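Local coordinates for protein alkylpurine DNA glycosylase AlkC (Pseudomonas fluorescens, PDB 5VHV) that probably excises alkylated purine bases from DNA to start base excision repair, acting without flipping the damaged nucleotide out of the helix, at residues A[65-69]-A[91-96]; A[103-107]-A[119-123]; A[257-261]-A[271-275]; A[337-343]-A[355-361]. All coordinates share one frame; numbering follows the deposited sequence. Where two conformers were deposited one is given.

Contact 1. Residues A[65-69]-A[91-96]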
loop_
_atom_site.group_PDB
_atom_site.type_symbol
_atom_site.label_atom_id
_atom_site.label_comp_id
_atom_site.label_asym_id
_atom_site.label_seq_id
_atom_site.Cartn_x
_atom_site.Cartn_y
_atom_site.Cartn_z
ATOM N N TYR A 65 4.474 29.549 -15.991
ATOM C CA TYR A 65 4.739 28.337 -15.219
ATOM C C TYR A 65 6.020 28.444 -14.397
ATOM O O TYR A 65 5.971 28.197 -13.177
ATOM C CB TYR A 65 4.740 27.129 -16.165
ATOM C CG TYR A 65 5.063 25.824 -15.499
ATOM C CD1 TYR A 65 4.167 25.239 -14.634
ATOM C CD2 TYR A 65 6.268 25.171 -15.736
ATOM C CE1 TYR A 65 4.457 24.031 -14.016
ATOM C CE2 TYR A 65 6.564 23.975 -15.129
ATOM C CZ TYR A 65 5.661 23.398 -14.274
ATOM O OH TYR A 65 5.943 22.196 -13.642
ATOM N N PRO A 66 7.176 28.795 -14.963
ATOM C CA PRO A 66 8.368 28.938 -14.107
ATOM C C PRO A 66 8.189 29.944 -12.984
ATOM O O PRO A 66 8.644 29.699 -11.860
ATOM C CB PRO A 66 9.460 29.379 -15.091
ATOM C CG PRO A 66 8.970 28.948 -16.445
ATOM C CD PRO A 66 7.476 29.074 -16.384
ATOM N N GLN A 67 7.537 31.076 -13.254
ATOM C CA GLN A 67 7.320 32.078 -12.213
ATOM C C GLN A 67 6.411 31.547 -11.114
ATOM O O GLN A 67 6.657 31.779 -9.920
ATOM C CB GLN A 67 6.714 33.347 -12.817
ATOM C CG GLN A 67 7.614 34.107 -13.782
ATOM C CD GLN A 67 6.866 35.222 -14.520
ATOM O OE1 GLN A 67 5.680 35.094 -14.861
ATOM N NE2 GLN A 67 7.559 36.322 -14.760
ATOM N N THR A 68 5.354 30.833 -11.486
ATOM C CA THR A 68 4.485 30.251 -10.469
ATOM C C THR A 68 5.241 29.204 -9.654
ATOM O O THR A 68 5.087 29.136 -8.429
ATOM C CB THR A 68 3.221 29.656 -11.112
ATOM O OG1 THR A 68 2.518 30.686 -11.830
ATOM C CG2 THR A 68 2.296 29.086 -10.051
ATOM N N LEU A 69 6.078 28.389 -10.308
ATOM C CA LEU A 69 6.843 27.386 -9.564
ATOM C C LEU A 69 7.720 28.045 -8.505
ATOM O O LEU A 69 7.846 27.533 -7.386
ATOM C CB LEU A 69 7.704 26.546 -10.511
ATOM C CG LEU A 69 7.063 25.396 -11.280
ATOM C CD1 LEU A 69 8.176 24.637 -11.984
ATOM C CD2 LEU A 69 6.248 24.463 -10.385
ATOM N N TYR A 91 0.103 20.307 -9.261
ATOM C CA TYR A 91 0.256 21.456 -10.144
ATOM C C TYR A 91 1.309 21.169 -11.212
ATOM O O TYR A 91 1.123 21.479 -12.392
ATOM C CB TYR A 91 0.609 22.692 -9.296
ATOM C CG TYR A 91 0.741 23.955 -10.108
ATOM C CD1 TYR A 91 1.894 24.197 -10.815
ATOM C CD2 TYR A 91 -0.290 24.904 -10.169
ATOM C CE1 TYR A 91 2.033 25.310 -11.590
ATOM C CE2 TYR A 91 -0.154 26.031 -10.951
ATOM C CZ TYR A 91 1.016 26.225 -11.652
ATOM O OH TYR A 91 1.193 27.325 -12.459
ATOM N N VAL A 92 2.406 20.523 -10.824
ATOM C CA VAL A 92 3.468 20.208 -11.776
ATOM C C VAL A 92 2.969 19.228 -12.839
ATOM O O VAL A 92 3.256 19.374 -14.034
ATOM C CB VAL A 92 4.690 19.647 -11.015
ATOM C CG1 VAL A 92 5.719 19.097 -11.984
ATOM C CG2 VAL A 92 5.282 20.703 -10.112
ATOM N N ALA A 93 2.280 18.169 -12.415
ATOM C CA ALA A 93 1.764 17.201 -13.385
ATOM C C ALA A 93 0.728 17.823 -14.314
ATOM O O ALA A 93 0.643 17.449 -15.493
ATOM C CB ALA A 93 1.161 16.010 -12.658
ATOM N N SER A 94 -0.052 18.781 -13.805
ATOM C CA SER A 94 -1.106 19.404 -14.596
ATOM C C SER A 94 -0.542 20.355 -15.640
ATOM O O SER A 94 -0.987 20.352 -16.794
ATOM C CB SER A 94 -2.082 20.153 -13.682
ATOM O OG SER A 94 -2.794 19.272 -12.805
ATOM N N TYR A 95 0.412 21.207 -15.249
ATOM C CA TYR A 95 0.809 22.350 -16.061
ATOM C C TYR A 95 2.255 22.285 -16.542
ATOM O O TYR A 95 2.679 23.171 -17.302
ATOM C CB TYR A 95 0.561 23.653 -15.274
ATOM C CG TYR A 95 -0.857 23.677 -14.729
ATOM C CD1 TYR A 95 -1.952 23.646 -15.594
ATOM C CD2 TYR A 95 -1.097 23.671 -13.377
ATOM C CE1 TYR A 95 -3.265 23.623 -15.097
ATOM C CE2 TYR A 95 -2.403 23.658 -12.867
ATOM C CZ TYR A 95 -3.477 23.625 -13.734
ATOM O OH TYR A 95 -4.738 23.586 -13.193
ATOM N N GLY A 96 3.003 21.251 -16.156
ATOM C CA GLY A 96 4.422 21.148 -16.442
ATOM C C GLY A 96 4.825 20.161 -17.518
ATOM O O GLY A 96 6.024 19.884 -17.664
HETATM O O HOH W 1 -0.077 29.510 -12.358
#

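Contact 2. Residues A[103-107]-A[119-123]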
loop_
_atom_site.group_PDB
_atom_site.type_symbol
_atom_site.label_atom_id
_atom_site.label_comp_id
_atom_site.label_asym_id
_atom_site.label_seq_id
_atom_site.Cartn_x
_atom_site.Cartn_y
_atom_site.Cartn_z
ATOM N N SER A 103 10.077 20.435 -14.412
ATOM C CA SER A 103 9.055 19.711 -13.667
ATOM C C SER A 103 9.655 18.568 -12.856
ATOM O O SER A 103 9.274 18.355 -11.698
ATOM C CB SER A 103 7.981 19.199 -14.621
ATOM O OG SER A 103 7.237 20.304 -15.139
ATOM N N MET A 104 10.626 17.853 -13.424
ATOM C CA MET A 104 11.269 16.794 -12.656
ATOM C C MET A 104 11.970 17.366 -11.433
ATOM O O MET A 104 11.901 16.779 -10.343
ATOM C CB MET A 104 12.263 16.024 -13.524
ATOM C CG MET A 104 11.622 15.154 -14.597
ATOM S SD MET A 104 10.427 13.952 -13.995
ATOM C CE MET A 104 8.890 14.771 -14.441
ATOM N N ALA A 105 12.665 18.493 -11.597
ATOM C CA ALA A 105 13.353 19.101 -10.469
ATOM C C ALA A 105 12.350 19.535 -9.417
ATOM O O ALA A 105 12.589 19.362 -8.215
ATOM C CB ALA A 105 14.206 20.291 -10.924
ATOM N N ALA A 106 11.198 20.060 -9.858
ATOM C CA ALA A 106 10.141 20.450 -8.929
ATOM C C ALA A 106 9.582 19.256 -8.158
ATOM O O ALA A 106 9.327 19.358 -6.950
ATOM C CB ALA A 106 9.014 21.174 -9.675
ATOM N N LEU A 107 9.347 18.127 -8.831
ATOM C CA LEU A 107 8.815 16.966 -8.118
ATOM C C LEU A 107 9.825 16.458 -7.104
ATOM O O LEU A 107 9.461 16.047 -5.991
ATOM C CB LEU A 107 8.434 15.849 -9.099
ATOM C CG LEU A 107 7.274 16.128 -10.060
ATOM C CD1 LEU A 107 7.003 14.891 -10.956
ATOM C CD2 LEU A 107 6.016 16.543 -9.335
ATOM N N ALA A 119 1.771 12.458 -8.893
ATOM C CA ALA A 119 2.130 13.328 -10.012
ATOM C C ALA A 119 3.076 12.623 -10.987
ATOM O O ALA A 119 2.948 12.775 -12.203
ATOM C CB ALA A 119 2.757 14.614 -9.461
ATOM N N ILE A 120 4.036 11.848 -10.475
ATOM C CA ILE A 120 5.028 11.265 -11.369
ATOM C C ILE A 120 4.378 10.270 -12.318
ATOM O O ILE A 120 4.875 10.053 -13.430
ATOM C CB ILE A 120 6.165 10.611 -10.563
ATOM C CG1 ILE A 120 7.356 10.267 -11.462
ATOM C CG2 ILE A 120 5.690 9.348 -9.827
ATOM C CD1 ILE A 120 8.104 11.479 -11.988
ATOM N N ARG A 121 3.229 9.704 -11.935
ATOM C CA ARG A 121 2.578 8.701 -12.775
ATOM C C ARG A 121 1.987 9.306 -14.042
ATOM O O ARG A 121 1.909 8.623 -15.066
ATOM C CB ARG A 121 1.518 7.954 -11.956
ATOM C CG ARG A 121 2.171 7.166 -10.811
ATOM C CD ARG A 121 1.151 6.530 -9.877
ATOM N NE ARG A 121 0.508 5.294 -10.327
ATOM C CZ ARG A 121 1.091 4.093 -10.296
ATOM N NH1 ARG A 121 2.358 3.982 -9.908
ATOM N NH2 ARG A 121 0.404 2.989 -10.631
ATOM N N HIS A 122 1.602 10.592 -14.017
ATOM C CA HIS A 122 1.167 11.234 -15.253
ATOM C C HIS A 122 2.316 11.327 -16.238
ATOM O O HIS A 122 2.119 11.173 -17.455
ATOM C CB HIS A 122 0.592 12.621 -14.963
ATOM C CG HIS A 122 -0.644 12.573 -14.121
ATOM N ND1 HIS A 122 -1.889 12.279 -14.646
ATOM C CD2 HIS A 122 -0.816 12.695 -12.787
ATOM C CE1 HIS A 122 -2.779 12.262 -13.669
ATOM N NE2 HIS A 122 -2.154 12.513 -12.529
ATOM N N PHE A 123 3.530 11.564 -15.733
ATOM C CA PHE A 123 4.697 11.623 -16.607
ATOM C C PHE A 123 5.086 10.225 -17.076
ATOM O O PHE A 123 5.454 10.043 -18.239
ATOM C CB PHE A 123 5.866 12.307 -15.891
ATOM C CG PHE A 123 5.682 13.798 -15.682
ATOM C CD1 PHE A 123 6.082 14.719 -16.651
ATOM C CD2 PHE A 123 5.123 14.269 -14.518
ATOM C CE1 PHE A 123 5.930 16.089 -16.442
ATOM C CE2 PHE A 123 4.959 15.644 -14.292
ATOM C CZ PHE A 123 5.355 16.550 -15.262
#

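Contact 3. Residues A[257-261]-A[271-275]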
loop_
_atom_site.group_PDB
_atom_site.type_symbol
_atom_site.label_atom_id
_atom_site.label_comp_id
_atom_site.label_asym_id
_atom_site.label_seq_id
_atom_site.Cartn_x
_atom_site.Cartn_y
_atom_site.Cartn_z
ATOM N N HIS A 257 -8.065 -30.516 19.190
ATOM C CA HIS A 257 -9.023 -29.607 19.819
ATOM C C HIS A 257 -9.551 -28.542 18.857
ATOM O O HIS A 257 -9.951 -27.460 19.294
ATOM C CB HIS A 257 -8.414 -28.899 21.044
ATOM C CG HIS A 257 -7.700 -29.806 22.001
ATOM N ND1 HIS A 257 -8.278 -30.936 22.532
ATOM C CD2 HIS A 257 -6.467 -29.717 22.557
ATOM C CE1 HIS A 257 -7.419 -31.529 23.347
ATOM N NE2 HIS A 257 -6.314 -30.805 23.381
ATOM N N LEU A 258 -9.564 -28.775 17.549
ATOM C CA LEU A 258 -9.936 -27.695 16.634
ATOM C C LEU A 258 -11.405 -27.355 16.822
ATOM O O LEU A 258 -12.256 -28.245 16.828
ATOM C CB LEU A 258 -9.666 -28.095 15.181
ATOM C CG LEU A 258 -10.210 -27.124 14.114
ATOM C CD1 LEU A 258 -9.586 -25.762 14.231
ATOM C CD2 LEU A 258 -10.004 -27.638 12.693
ATOM N N MET A 259 -11.699 -26.081 17.032
ATOM C CA MET A 259 -13.086 -25.677 17.163
ATOM C C MET A 259 -13.248 -24.216 16.781
ATOM O O MET A 259 -12.304 -23.416 16.851
ATOM C CB MET A 259 -13.597 -25.912 18.591
ATOM C CG MET A 259 -13.015 -24.999 19.635
ATOM S SD MET A 259 -13.569 -25.446 21.326
ATOM C CE MET A 259 -12.510 -26.844 21.642
ATOM N N VAL A 260 -14.461 -23.883 16.366
ATOM C CA VAL A 260 -14.909 -22.501 16.267
ATOM C C VAL A 260 -16.133 -22.373 17.156
ATOM O O VAL A 260 -17.047 -23.203 17.080
ATOM C CB VAL A 260 -15.213 -22.103 14.811
ATOM C CG1 VAL A 260 -15.825 -20.722 14.742
ATOM C CG2 VAL A 260 -13.942 -22.130 13.985
ATOM N N THR A 261 -16.124 -21.385 18.037
ATOM C CA THR A 261 -17.243 -21.146 18.930
ATOM C C THR A 261 -17.599 -19.671 18.915
ATOM O O THR A 261 -16.724 -18.820 18.693
ATOM C CB THR A 261 -16.919 -21.564 20.365
ATOM O OG1 THR A 261 -15.844 -20.767 20.842
ATOM C CG2 THR A 261 -16.509 -22.997 20.409
ATOM N N ILE A 271 -16.495 -14.667 16.778
ATOM C CA ILE A 271 -16.161 -16.081 16.764
ATOM C C ILE A 271 -14.780 -16.241 17.364
ATOM O O ILE A 271 -13.993 -15.297 17.427
ATOM C CB ILE A 271 -16.214 -16.693 15.356
ATOM C CG1 ILE A 271 -15.188 -16.012 14.429
ATOM C CG2 ILE A 271 -17.626 -16.562 14.824
ATOM C CD1 ILE A 271 -14.916 -16.767 13.124
ATOM N N ASN A 272 -14.497 -17.459 17.822
ATOM C CA ASN A 272 -13.211 -17.816 18.415
ATOM C C ASN A 272 -12.718 -19.087 17.750
ATOM O O ASN A 272 -13.321 -20.155 17.910
ATOM C CB ASN A 272 -13.332 -18.021 19.914
ATOM C CG ASN A 272 -13.863 -16.797 20.618
ATOM O OD1 ASN A 272 -13.093 -15.940 21.045
ATOM N ND2 ASN A 272 -15.184 -16.691 20.717
ATOM N N LEU A 273 -11.621 -18.970 17.023
ATOM C CA LEU A 273 -10.943 -20.100 16.407
ATOM C C LEU A 273 -9.845 -20.577 17.348
ATOM O O LEU A 273 -8.992 -19.786 17.762
ATOM C CB LEU A 273 -10.343 -19.681 15.062
ATOM C CG LEU A 273 -9.362 -20.655 14.419
ATOM C CD1 LEU A 273 -10.022 -21.993 14.061
ATOM C CD2 LEU A 273 -8.779 -20.017 13.155
ATOM N N SER A 274 -9.852 -21.864 17.691
ATOM C CA SER A 274 -8.762 -22.356 18.517
ATOM C C SER A 274 -8.423 -23.796 18.152
ATOM O O SER A 274 -9.264 -24.551 17.658
ATOM C CB SER A 274 -9.088 -22.234 20.018
ATOM O OG SER A 274 -10.190 -23.041 20.405
ATOM N N PHE A 275 -7.159 -24.139 18.367
ATOM C CA PHE A 275 -6.633 -25.484 18.160
ATOM C C PHE A 275 -5.241 -25.543 18.783
ATOM O O PHE A 275 -4.648 -24.518 19.151
ATOM C CB PHE A 275 -6.579 -25.846 16.675
ATOM C CG PHE A 275 -5.824 -24.848 15.841
ATOM C CD1 PHE A 275 -6.454 -23.713 15.352
ATOM C CD2 PHE A 275 -4.471 -25.026 15.571
ATOM C CE1 PHE A 275 -5.757 -22.779 14.580
ATOM C CE2 PHE A 275 -3.774 -24.100 14.809
ATOM C CZ PHE A 275 -4.422 -22.971 14.316
HETATM O O HOH W 2 -9.312 -25.497 21.006
#

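Contact 4. Residues A[337-343]-A[355-361]. With nucleotides of chain C.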
loop_
_atom_site.group_PDB
_atom_site.type_symbol
_atom_site.label_atom_id
_atom_site.label_comp_id
_atom_site.label_asym_id
_atom_site.label_seq_id
_atom_site.Cartn_x
_atom_site.Cartn_y
_atom_site.Cartn_z
ATOM N N TYR A 337 -23.544 -12.368 4.668
ATOM C CA TYR A 337 -24.771 -13.011 4.246
ATOM C C TYR A 337 -24.957 -14.279 5.061
ATOM O O TYR A 337 -23.969 -14.943 5.405
ATOM C CB TYR A 337 -24.700 -13.324 2.760
ATOM C CG TYR A 337 -24.508 -12.062 1.949
ATOM C CD1 TYR A 337 -23.248 -11.521 1.758
ATOM C CD2 TYR A 337 -25.601 -11.396 1.414
ATOM C CE1 TYR A 337 -23.075 -10.351 1.019
ATOM C CE2 TYR A 337 -25.445 -10.234 0.688
ATOM C CZ TYR A 337 -24.173 -9.714 0.493
ATOM O OH TYR A 337 -24.014 -8.555 -0.238
ATOM N N PRO A 338 -26.195 -14.631 5.395
ATOM C CA PRO A 338 -26.417 -15.734 6.334
ATOM C C PRO A 338 -26.083 -17.087 5.732
ATOM O O PRO A 338 -26.191 -17.299 4.526
ATOM C CB PRO A 338 -27.915 -15.637 6.644
ATOM C CG PRO A 338 -28.501 -14.960 5.443
ATOM C CD PRO A 338 -27.455 -13.979 5.002
ATOM N N GLY A 339 -25.668 -18.007 6.602
ATOM C CA GLY A 339 -25.453 -19.387 6.234
ATOM C C GLY A 339 -24.179 -19.940 6.841
ATOM O O GLY A 339 -23.546 -19.337 7.716
ATOM N N ARG A 340 -23.804 -21.103 6.326
ATOM C CA ARG A 340 -22.659 -21.857 6.818
ATOM C C ARG A 340 -21.367 -21.224 6.331
ATOM O O ARG A 340 -21.148 -21.093 5.121
ATOM C CB ARG A 340 -22.769 -23.314 6.356
ATOM C CG ARG A 340 -21.530 -24.188 6.632
ATOM C CD ARG A 340 -21.701 -25.591 6.001
ATOM N NE ARG A 340 -22.866 -26.244 6.558
ATOM C CZ ARG A 340 -23.738 -26.973 5.878
ATOM N NH1 ARG A 340 -23.598 -27.186 4.565
ATOM N NH2 ARG A 340 -24.771 -27.488 6.525
ATOM N N HIS A 341 -20.508 -20.858 7.278
ATOM C CA HIS A 341 -19.192 -20.301 7.005
ATOM C C HIS A 341 -18.151 -21.322 7.439
ATOM O O HIS A 341 -18.094 -21.694 8.617
ATOM C CB HIS A 341 -18.992 -18.984 7.749
ATOM C CG HIS A 341 -19.707 -17.822 7.129
ATOM N ND1 HIS A 341 -21.084 -17.745 7.067
ATOM C CD2 HIS A 341 -19.238 -16.687 6.549
ATOM C CE1 HIS A 341 -21.432 -16.621 6.462
ATOM N NE2 HIS A 341 -20.333 -15.959 6.136
ATOM N N VAL A 342 -17.331 -21.772 6.499
ATOM C CA VAL A 342 -16.308 -22.776 6.781
ATOM C C VAL A 342 -14.976 -22.074 7.031
ATOM O O VAL A 342 -14.603 -21.148 6.305
ATOM C CB VAL A 342 -16.203 -23.792 5.632
ATOM C CG1 VAL A 342 -15.134 -24.849 5.955
ATOM C CG2 VAL A 342 -17.563 -24.462 5.386
ATOM N N VAL A 343 -14.256 -22.538 8.055
ATOM C CA VAL A 343 -12.973 -21.978 8.498
ATOM C C VAL A 343 -11.926 -23.069 8.338
ATOM O O VAL A 343 -12.102 -24.173 8.875
ATOM C CB VAL A 343 -13.034 -21.500 9.957
ATOM C CG1 VAL A 343 -11.710 -20.873 10.387
ATOM C CG2 VAL A 343 -14.163 -20.512 10.131
ATOM N N ALA A 355 -13.530 -26.176 10.432
ATOM C CA ALA A 355 -14.660 -26.092 11.344
ATOM C C ALA A 355 -15.649 -25.103 10.749
ATOM O O ALA A 355 -15.390 -24.492 9.715
ATOM C CB ALA A 355 -14.228 -25.686 12.756
ATOM N N GLU A 356 -16.811 -24.979 11.377
ATOM C CA GLU A 356 -17.886 -24.204 10.777
ATOM C C GLU A 356 -18.511 -23.298 11.822
ATOM O O GLU A 356 -18.556 -23.631 13.005
ATOM C CB GLU A 356 -19.001 -25.097 10.198
ATOM C CG GLU A 356 -18.553 -26.131 9.195
ATOM C CD GLU A 356 -17.916 -27.340 9.842
ATOM O OE1 GLU A 356 -18.522 -27.919 10.773
ATOM O OE2 GLU A 356 -16.793 -27.699 9.421
ATOM N N PHE A 357 -19.033 -22.173 11.363
ATOM C CA PHE A 357 -20.008 -21.427 12.145
ATOM C C PHE A 357 -21.140 -20.989 11.231
ATOM O O PHE A 357 -20.944 -20.761 10.036
ATOM C CB PHE A 357 -19.387 -20.220 12.860
ATOM C CG PHE A 357 -18.905 -19.111 11.954
ATOM C CD1 PHE A 357 -17.620 -19.116 11.428
ATOM C CD2 PHE A 357 -19.721 -18.020 11.672
ATOM C CE1 PHE A 357 -17.174 -18.083 10.617
ATOM C CE2 PHE A 357 -19.281 -16.992 10.885
ATOM C CZ PHE A 357 -17.997 -17.015 10.358
ATOM N N GLU A 358 -22.329 -20.876 11.816
ATOM C CA GLU A 358 -23.509 -20.423 11.102
ATOM C C GLU A 358 -23.767 -18.963 11.441
ATOM O O GLU A 358 -23.823 -18.601 12.620
ATOM C CB GLU A 358 -24.725 -21.261 11.484
ATOM C CG GLU A 358 -25.981 -20.909 10.703
ATOM C CD GLU A 358 -26.066 -21.598 9.340
ATOM O OE1 GLU A 358 -25.272 -22.534 9.049
ATOM O OE2 GLU A 358 -26.953 -21.196 8.562
ATOM N N LEU A 359 -23.934 -18.145 10.416
ATOM C CA LEU A 359 -24.330 -16.750 10.579
ATOM C C LEU A 359 -25.836 -16.669 10.345
ATOM O O LEU A 359 -26.328 -17.091 9.290
ATOM C CB LEU A 359 -23.566 -15.839 9.614
ATOM C CG LEU A 359 -23.914 -14.358 9.628
ATOM C CD1 LEU A 359 -23.713 -13.778 11.020
ATOM C CD2 LEU A 359 -23.041 -13.607 8.612
ATOM N N ARG A 360 -26.568 -16.176 11.344
ATOM C CA ARG A 360 -28.029 -16.222 11.306
ATOM C C ARG A 360 -28.572 -15.147 10.375
ATOM O O ARG A 360 -27.954 -14.097 10.186
ATOM C CB ARG A 360 -28.629 -16.019 12.702
ATOM C CG ARG A 360 -28.679 -17.258 13.572
ATOM C CD ARG A 360 -29.669 -17.058 14.725
ATOM N NE ARG A 360 -29.441 -17.988 15.825
ATOM C CZ ARG A 360 -28.583 -17.785 16.823
ATOM N NH1 ARG A 360 -27.856 -16.676 16.879
ATOM N NH2 ARG A 360 -28.454 -18.696 17.773
ATOM N N ALA A 361 -29.748 -15.412 9.800
ATOM C CA ALA A 361 -30.428 -14.417 8.972
ATOM C C ALA A 361 -31.002 -13.293 9.834
ATOM O O ALA A 361 -31.404 -13.521 10.976
ATOM C CB ALA A 361 -31.523 -15.063 8.160
ATOM P P DT C 3 -21.346 -8.973 -2.264
ATOM O OP1 DT C 3 -21.713 -10.410 -2.299
ATOM O OP2 DT C 3 -21.567 -8.120 -1.091
ATOM O "O5'" DT C 3 -19.816 -8.755 -2.645
ATOM C "C5'" DT C 3 -19.287 -9.492 -3.698
ATOM C "C4'" DT C 3 -17.869 -9.069 -4.004
ATOM O "O4'" DT C 3 -17.849 -7.715 -4.489
ATOM C "C3'" DT C 3 -16.917 -9.065 -2.810
ATOM O "O3'" DT C 3 -16.183 -10.268 -2.786
ATOM C "C2'" DT C 3 -16.029 -7.821 -3.034
ATOM C "C1'" DT C 3 -16.529 -7.264 -4.366
ATOM N N1 DT C 3 -16.550 -5.778 -4.496
ATOM C C2 DT C 3 -15.684 -5.174 -5.385
ATOM O O2 DT C 3 -14.842 -5.788 -6.014
ATOM N N3 DT C 3 -15.818 -3.817 -5.483
ATOM C C4 DT C 3 -16.721 -3.019 -4.819
ATOM O O4 DT C 3 -16.758 -1.805 -4.980
ATOM C C5 DT C 3 -17.620 -3.719 -3.918
ATOM C C7 DT C 3 -18.638 -2.964 -3.134
ATOM C C6 DT C 3 -17.496 -5.049 -3.809
#

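Contact 1. Residues A[65-69]-A[91-96]
Tyr65 reaches from helix 65-75 to the C-terminal end of helix 87-95 and meets four residues there. Its CG stands anti to the backbone N (chi1 177°), which sends the ring across the gap between the helices. Past CB, CG lies 4.0 Å from Tyr95 O. CD1 is nearer, at 3.7 Å from the same Tyr95 O, which sits over one ring face near the periphery. CE1 comes within 3.7 Å of Tyr91 CE1, and the two tyrosines lie alongside each other, pointing opposite ways. CZ rests on Gly96 CA at 3.4 Å. At the tip, OH lies 3.5 Å from Val92 CG1 and hydrogen-bonds to Ser103 OG of helix 100-110. A phenylalanine here would probably leave Ser103 OG without this hydroxyl partner and lose the touch on Val92 CG1.

Tyr91 runs the other way, and its OH lies 3.2 Å from the Thr68 methyl CG2. A water in the plane of the Tyr91 ring bridges Tyr91 OH and Thr68 OG1, to which it donates. Thr68 OG1 also bonds to Asp64 O. Leu69 CD2 touches Val92 CG2 at 3.9 Å, the two side chains set roughly perpendicular.

The segment axes are nearly antiparallel, at 177° and 11.7 Å apart. This is antiparallel helix packing, as expected in the alpha-helical repeat fold of AlkC and its relatives.

Contact 2. Residues A[103-107]-A[119-123]
Two neighbouring helices of the DNA alkylation repair domain, 100-110 and 119-126, pack here through a Met-aromatic contact and a small group of aliphatic side chains. The segment axes run at 156° and approach to 11.4 Å. No hydrogen bond joins the two segments.

Met104 CE sits over the centre of the Phe123 ring, 3.5 Å from the ring centroid. This is a CH-pi contact. The sulfur lies above the same ring but farther away. Bends at chi2 (-56°) and chi3 (103°) turn the methionine chain so that the methyl, not SD, lands on the face. SD instead touches Ile120 CD1 at 3.9 Å.

Ser103 CB meets the far end of the ring at Phe123 CZ, 3.8 Å away. Leu107 divides its two methyls: CD1 packs on Ile120 CD1 at 3.7 Å and reaches Phe123 CE2 at 4.0 Å, while CD2 rests on Ala119 CB at 3.8 Å. Replacing Phe123 by an alanine would probably leave the Met104 methyl without its ring face and open a gap beside Ser103 and Leu107.

All six touching residues are buried. Ser103 OG, besides its bond to Tyr65, is held by the backbone oxygens of Gly96 and Asp99. Helix 87-95 adjoins the contact through Pro89 and Val92, which touch Leu107. Helix 128-138 adjoins it through Val134 against Met104, and through Thr131, Met135 and Trp138 against Ile120.

Contact 3. Residues A[257-261]-A[271-275]
Backbone hydrogen bonds join Met259 to Ser274 and Thr261 to Asn272 in an antiparallel pairing. Met259 N gives a bond to Ser274 O at 2.9 Å, and Ser274 N returns one to Met259 O. Thr261 N bonds to Asn272 O, and Asn272 N to Thr261 O at 2.8 Å. Val260 and Leu273 form the non-hydrogen-bonded pair between them. There, Val260 CA makes a CA-H...O contact with Asn272 O at 3.3 Å.

The polar side chains lie on the face with Met259, Thr261, Asn272 and Ser274. Asn272 ND2 adds a weak bond to Thr261 O at 3.3 Å, so this carbonyl takes both a backbone and an amide N-H from one residue. Ser274 OG touches Met259 CG at 3.5 Å, and a water links it to His257 O, to which the water donates.

Apolar contacts occupy the other face. Val260 splits its methyls: CG2 meets Leu273 CD1 at 3.9 Å, and CG1 approaches Ile271 CB. Leu258 CD1 touches Leu273 CD1 at 3.8 Å and also leans on Phe275 CB.

The two strands form the hairpin 253-265 and 270-279. Strand 319-327 continues the sheet beyond it, with backbone bonds from Ile271, Leu273 and Phe275. Ala355 and Phe357 of strand 350-359 pack on Val260 from the other neighbour. Val343 and Val345 of strand 339-347 and Tyr291 and Val289 of strand 285-294 cover Leu258, Leu273 and Phe275 from across the fold, consistent with a beta sandwich.

Contact 4. Residues A[337-343]-A[355-361]
His341 and Phe357 form a hydrogen-bonded antiparallel pair, and their side chains meet on one face of the sheet. His341 CB lies over the Phe357 ring, 3.6 Å from its centroid, as a CH-pi contact. The two rings are near parallel, at 21°, but slid apart so that they barely overlap. Val343 CG2 meets the edge of the Phe357 ring at CE1, 3.9 Å away. Leu359 CB packs against His341 CE1 at 3.9 Å.

His341 ND1 fixes its ring by donating to Gly339 O at 3.0 Å. The acceptor lies in the imidazole plane, but the donor stands above the carbonyl plane. Leu359 N reaches the same oxygen from the opposite face, so two bonds grip it. Matching pairs of backbone bonds join Gly339 to Leu359 and Val343 to Ala355.

Leu359 CD2 touches Tyr337 O at 3.6 Å. Just ahead of the strand, Tyr337 OH gives a 2.6 Å hydrogen bond to OP2 of DT3 of chain C. This phosphate oxygen lies at the edge of the Tyr337 ring, near the ring plane. The arrangement is a beta hairpin, 339-347 with 350-359, whose entry carries a tyrosine that binds the DNA backbone.

Overall arrangement
From the N terminus, the four contacts follow in series, and none nests in or crosses another. Contact 1 closes a loop of 21 residues in the helical part. Contact 2 closes a shorter one of 11, and the two touch where Tyr65 and Gly96 meet Ser103, their centres 10 Å apart. More helices follow before the chain enters the seven-stranded mixed sheet. Contacts 3 and 4 close hairpins there, with 9 and 11 residues between their segments. They are joined because strands 253-265 and 350-359 are neighbours; Ile271 packs on Phe357 between them. The helical pair and the sheet pair lie on opposite sides of the chain's centre, with centres about 49 to 59 Å apart.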